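Local structure of phist (4JLE) at the interface of chains A and B. The protein binds the cytoplasmic ATS domain of the virulence factor PfEMP1 through this three-helix PHIST domain and comigrates with it to knobs on infected erythrocytes. Coordinates in Å, arbitrary orientation; residue numbers count along the deposited sequence, not the author numbering. Chains: chain A/B, Phist.

Contact 1: the interface of chains A and B. Residues chain A 149-150, 153-154, 157; chain B 75, 79, 83.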
loop_
_atom_site.group_PDB
_atom_site.type_symbol
_atom_site.label_atom_id
_atom_site.label_comp_id
_atom_site.label_asym_id
_atom_site.label_seq_id
_atom_site.Cartn_x
_atom_site.Cartn_y
_atom_site.Cartn_z
ATOM N N GLU A 149 -5.183 -11.432 19.507
ATOM C CA GLU A 149 -6.101 -10.319 19.654
ATOM C C GLU A 149 -7.565 -10.810 19.730
ATOM O O GLU A 149 -8.321 -10.343 20.573
ATOM C CB GLU A 149 -5.894 -9.337 18.467
ATOM C CG GLU A 149 -6.755 -8.085 18.543
ATOM C CD GLU A 149 -6.788 -7.184 17.316
ATOM O OE1 GLU A 149 -7.058 -7.687 16.199
ATOM O OE2 GLU A 149 -6.603 -5.958 17.486
ATOM N N PHE A 150 -7.956 -11.742 18.847
ATOM C CA PHE A 150 -9.321 -12.253 18.797
ATOM C C PHE A 150 -9.617 -13.199 19.940
ATOM O O PHE A 150 -10.693 -13.097 20.527
ATOM C CB PHE A 150 -9.596 -12.930 17.450
ATOM C CG PHE A 150 -10.011 -11.940 16.391
ATOM C CD1 PHE A 150 -9.083 -11.064 15.832
ATOM C CD2 PHE A 150 -11.325 -11.887 15.941
ATOM C CE1 PHE A 150 -9.463 -10.152 14.857
ATOM C CE2 PHE A 150 -11.703 -10.982 14.952
ATOM C CZ PHE A 150 -10.766 -10.129 14.406
ATOM N N HIS A 153 -10.002 -11.057 23.129
ATOM C CA HIS A 153 -11.271 -10.348 23.092
ATOM C C HIS A 153 -12.449 -11.312 23.305
ATOM O O HIS A 153 -13.396 -10.961 24.016
ATOM C CB HIS A 153 -11.422 -9.602 21.770
ATOM C CG HIS A 153 -12.636 -8.744 21.708
ATOM N ND1 HIS A 153 -12.679 -7.505 22.324
ATOM C CD2 HIS A 153 -13.814 -8.973 21.094
ATOM C CE1 HIS A 153 -13.870 -7.006 22.041
ATOM N NE2 HIS A 153 -14.591 -7.858 21.311
ATOM N N GLY A 154 -12.353 -12.511 22.718
ATOM C CA GLY A 154 -13.366 -13.554 22.857
ATOM C C GLY A 154 -13.518 -14.065 24.283
ATOM O O GLY A 154 -14.636 -14.118 24.812
ATOM N N LEU A 157 -15.020 -11.531 26.467
ATOM C CA LEU A 157 -16.447 -11.451 26.172
ATOM C C LEU A 157 -17.223 -12.538 26.934
ATOM O O LEU A 157 -18.256 -12.210 27.514
ATOM C CB LEU A 157 -16.729 -11.561 24.670
ATOM C CG LEU A 157 -16.553 -10.293 23.841
ATOM C CD1 LEU A 157 -16.791 -10.578 22.364
ATOM C CD2 LEU A 157 -17.423 -9.137 24.363
ATOM N N ILE B 75 -17.857 -13.882 18.401
ATOM C CA ILE B 75 -17.370 -12.506 18.319
ATOM C C ILE B 75 -18.254 -11.744 17.312
ATOM O O ILE B 75 -18.445 -12.244 16.194
ATOM C CB ILE B 75 -15.851 -12.478 17.972
ATOM C CG1 ILE B 75 -15.015 -12.985 19.178
ATOM C CG2 ILE B 75 -15.392 -11.080 17.503
ATOM C CD1 ILE B 75 -13.594 -13.404 18.855
ATOM N N TYR B 79 -16.738 -5.941 15.389
ATOM C CA TYR B 79 -15.361 -6.098 15.865
ATOM C C TYR B 79 -14.500 -6.828 14.807
ATOM O O TYR B 79 -13.408 -6.364 14.481
ATOM C CB TYR B 79 -15.322 -6.854 17.202
ATOM C CG TYR B 79 -13.919 -7.155 17.681
ATOM C CD1 TYR B 79 -13.213 -6.235 18.449
ATOM C CD2 TYR B 79 -13.296 -8.365 17.370
ATOM C CE1 TYR B 79 -11.922 -6.509 18.894
ATOM C CE2 TYR B 79 -12.014 -8.655 17.827
ATOM C CZ TYR B 79 -11.319 -7.712 18.561
ATOM O OH TYR B 79 -10.059 -8.003 19.005
ATOM N N LYS B 83 -11.319 -5.078 12.669
ATOM C CA LYS B 83 -9.987 -5.624 12.902
ATOM C C LYS B 83 -9.412 -6.169 11.614
ATOM O O LYS B 83 -8.238 -5.942 11.358
ATOM C CB LYS B 83 -9.994 -6.688 14.025
ATOM C CG LYS B 83 -10.305 -6.136 15.409
ATOM C CD LYS B 83 -9.239 -5.204 15.935
ATOM C CE LYS B 83 -9.760 -4.260 16.987
ATOM N NZ LYS B 83 -8.662 -3.648 17.777
#

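Contact 2: the interface of chains A and B. Residues chain A 94-95, 98-99, 102; chain B 130-131, 134.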
loop_
_atom_site.group_PDB
_atom_site.type_symbol
_atom_site.label_atom_id
_atom_site.label_comp_id
_atom_site.label_asym_id
_atom_site.label_seq_id
_atom_site.Cartn_x
_atom_site.Cartn_y
_atom_site.Cartn_z
ATOM N N TYR A 94 -4.427 4.523 0.137
ATOM C CA TYR A 94 -4.330 5.192 -1.158
ATOM C C TYR A 94 -2.965 5.829 -1.329
ATOM O O TYR A 94 -2.423 5.735 -2.411
ATOM C CB TYR A 94 -5.444 6.233 -1.305
ATOM C CG TYR A 94 -6.722 5.621 -1.829
ATOM C CD1 TYR A 94 -6.858 5.298 -3.181
ATOM C CD2 TYR A 94 -7.764 5.286 -0.969
ATOM C CE1 TYR A 94 -8.016 4.703 -3.671
ATOM C CE2 TYR A 94 -8.937 4.695 -1.453
ATOM C CZ TYR A 94 -9.048 4.396 -2.806
ATOM O OH TYR A 94 -10.162 3.805 -3.349
ATOM N N ALA A 95 -2.363 6.407 -0.253
ATOM C CA ALA A 95 -1.018 7.010 -0.311
ATOM C C ALA A 95 0.065 5.956 -0.574
ATOM O O ALA A 95 1.029 6.247 -1.294
ATOM C CB ALA A 95 -0.714 7.778 0.957
ATOM N N GLN A 98 -0.172 5.012 -4.227
ATOM C CA GLN A 98 0.400 6.107 -5.015
ATOM C C GLN A 98 1.936 6.017 -4.994
ATOM O O GLN A 98 2.558 6.150 -6.029
ATOM C CB GLN A 98 -0.091 7.466 -4.493
ATOM C CG GLN A 98 0.538 8.698 -5.146
ATOM C CD GLN A 98 0.072 8.944 -6.552
ATOM O OE1 GLN A 98 0.841 8.892 -7.479
ATOM N NE2 GLN A 98 -1.183 9.241 -6.770
ATOM N N GLU A 99 2.538 5.772 -3.830
ATOM C CA GLU A 99 3.978 5.629 -3.734
ATOM C C GLU A 99 4.461 4.423 -4.546
ATOM O O GLU A 99 5.470 4.552 -5.237
ATOM C CB GLU A 99 4.413 5.503 -2.274
ATOM C CG GLU A 99 5.920 5.661 -2.112
ATOM C CD GLU A 99 6.500 5.124 -0.822
ATOM O OE1 GLU A 99 5.766 5.074 0.193
ATOM O OE2 GLU A 99 7.701 4.774 -0.819
ATOM N N LEU A 102 4.497 5.281 -8.210
ATOM C CA LEU A 102 5.584 6.218 -8.487
ATOM C C LEU A 102 6.960 5.546 -8.367
ATOM O O LEU A 102 7.894 5.960 -9.067
ATOM C CB LEU A 102 5.497 7.469 -7.606
ATOM C CG LEU A 102 4.268 8.368 -7.864
ATOM C CD1 LEU A 102 4.098 9.413 -6.738
ATOM C CD2 LEU A 102 4.307 9.009 -9.238
ATOM N N GLU B 130 3.032 14.730 -9.366
ATOM C CA GLU B 130 2.033 13.693 -9.089
ATOM C C GLU B 130 1.614 13.690 -7.622
ATOM O O GLU B 130 0.437 13.464 -7.348
ATOM C CB GLU B 130 2.549 12.303 -9.476
ATOM C CG GLU B 130 2.658 12.078 -10.977
ATOM C CD GLU B 130 1.342 12.009 -11.726
ATOM O OE1 GLU B 130 0.644 10.974 -11.604
ATOM O OE2 GLU B 130 1.014 12.988 -12.438
ATOM N N TRP B 131 2.558 13.960 -6.687
ATOM C CA TRP B 131 2.236 14.013 -5.270
ATOM C C TRP B 131 1.389 15.242 -4.911
ATOM O O TRP B 131 0.534 15.148 -4.032
ATOM C CB TRP B 131 3.490 13.991 -4.428
ATOM C CG TRP B 131 3.973 12.613 -4.117
ATOM C CD1 TRP B 131 5.213 12.103 -4.383
ATOM C CD2 TRP B 131 3.259 11.591 -3.396
ATOM N NE1 TRP B 131 5.343 10.870 -3.810
ATOM C CE2 TRP B 131 4.140 10.502 -3.248
ATOM C CE3 TRP B 131 1.944 11.482 -2.879
ATOM C CZ2 TRP B 131 3.765 9.331 -2.562
ATOM C CZ3 TRP B 131 1.575 10.333 -2.198
ATOM C CH2 TRP B 131 2.471 9.273 -2.042
ATOM N N PHE B 134 -2.031 14.320 -6.201
ATOM C CA PHE B 134 -2.599 13.307 -5.324
ATOM C C PHE B 134 -3.186 13.988 -4.057
ATOM O O PHE B 134 -4.353 13.749 -3.708
ATOM C CB PHE B 134 -1.541 12.233 -4.945
ATOM C CG PHE B 134 -2.007 11.289 -3.850
ATOM C CD1 PHE B 134 -2.734 10.138 -4.161
ATOM C CD2 PHE B 134 -1.742 11.565 -2.501
ATOM C CE1 PHE B 134 -3.181 9.281 -3.149
ATOM C CE2 PHE B 134 -2.224 10.728 -1.486
ATOM C CZ PHE B 134 -2.946 9.601 -1.813
#

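Contact 1: the interface of chains A and B
A:His153 and B:Tyr79 lie face against face, a nearly ideal parallel stack between helix 117-165 of chain A and helix 77-110 of chain B. The two ring planes differ by 1°. The side chains slide past each other in opposite directions, and CD2 of the histidine lies over the centre of the phenol ring. With CG anti to the backbone N on both residues, the rings extend from their helices into the shared stack.

The same tyrosine turns an edge to A:Phe150. Its CE2 points at the middle of the phenylalanine face, 3.7 Å from CE2 of A:Phe150, with the planes 67° apart. On the tyrosine face opposite the histidine lies CG of its own chain neighbour B:Lys83, leaving the phenol clasped between imidazole and aliphatic chain.

B:Lys83 serves twice. Its CB touches the phenylalanine rim at CZ, 3.5 Å away, while the chain, bent at chi2 (-66°), carries the ammonium NZ to OE2 of A:Glu149 in a salt bridge of 3.1 Å. The nitrogen comes from above the carboxylate plane. Beyond the rings, B:Ile75 lays its CD1 methyl 4.0 Å from CA of A:Gly154. In this crystallographic pair, which may or may not be the biological one, aromatic stacking closed by an ion pair ties the long final helix of one copy to its partner.

Contact 2: the interface of chains A and B
A:Gln98 and A:Leu102 meet one face of the B:Trp131 indole, each through an aliphatic group. CG of A:Gln98 sits over the six-membered ring, 3.8 Å from the centroid, and the CD1 methyl of A:Leu102 covers the five-membered ring at 3.6 Å. Both are CH-pi contacts, each displaced toward the rim of the indole as a whole. Farther along the benzo edge, CZ2 of B:Trp131 passes 3.9 Å from CA of A:Glu99.

An amide-to-ring contact forms the second group. A:Gln98 has CG anti to the backbone N (chi1 174°) and then bends at chi2 (72°), which brings its amide beside B:Phe134 while its aliphatic part remains on the indole. The amide and phenyl planes are 70° apart, and NE2 approaches the CB and CD1 side of the phenylalanine. One glutamine therefore serves both aromatic residues.

Plain van der Waals contacts complete the patch. The far end of the phenyl meets the helix backbone, with CZ of B:Phe134 3.6 Å from CA of A:Ala95; the small alanine side chain is consistent with this close approach. B:Phe134 also sets CE2 at the indole edge, within its plane, so the two aromatics of chain B brace one another. At the opposite end, the CD2 methyl of A:Leu102 rests 3.7 Å from CB of B:Glu130; the two methyl branches of A:Leu102 thus divide between B:Trp131 and B:Glu130. Whether or not the association is biological, the patch uses CH-pi and van der Waals contacts to hold helix 117-163 of chain B against helix 77-110 of chain A.

About 34 Å separates the C-alpha centres of contact 1 and contact 2, yet both join the same kinds of element: helix 117-165 of chain A or 117-163 of chain B, against helix 77-110 of the other chain, with the loop before it joining in contact 1. The roles are exchanged, chain A giving the long helix in contact 1 and chain B in contact 2. Two-fold symmetry supplies a twin of each, so every long helix is gripped at two levels, near residues 130-134 and 149-157. Reciprocal helix-to-helix contacts thus spread one interface along a bundle, although the structure alone does not establish a dimer in the infected cell.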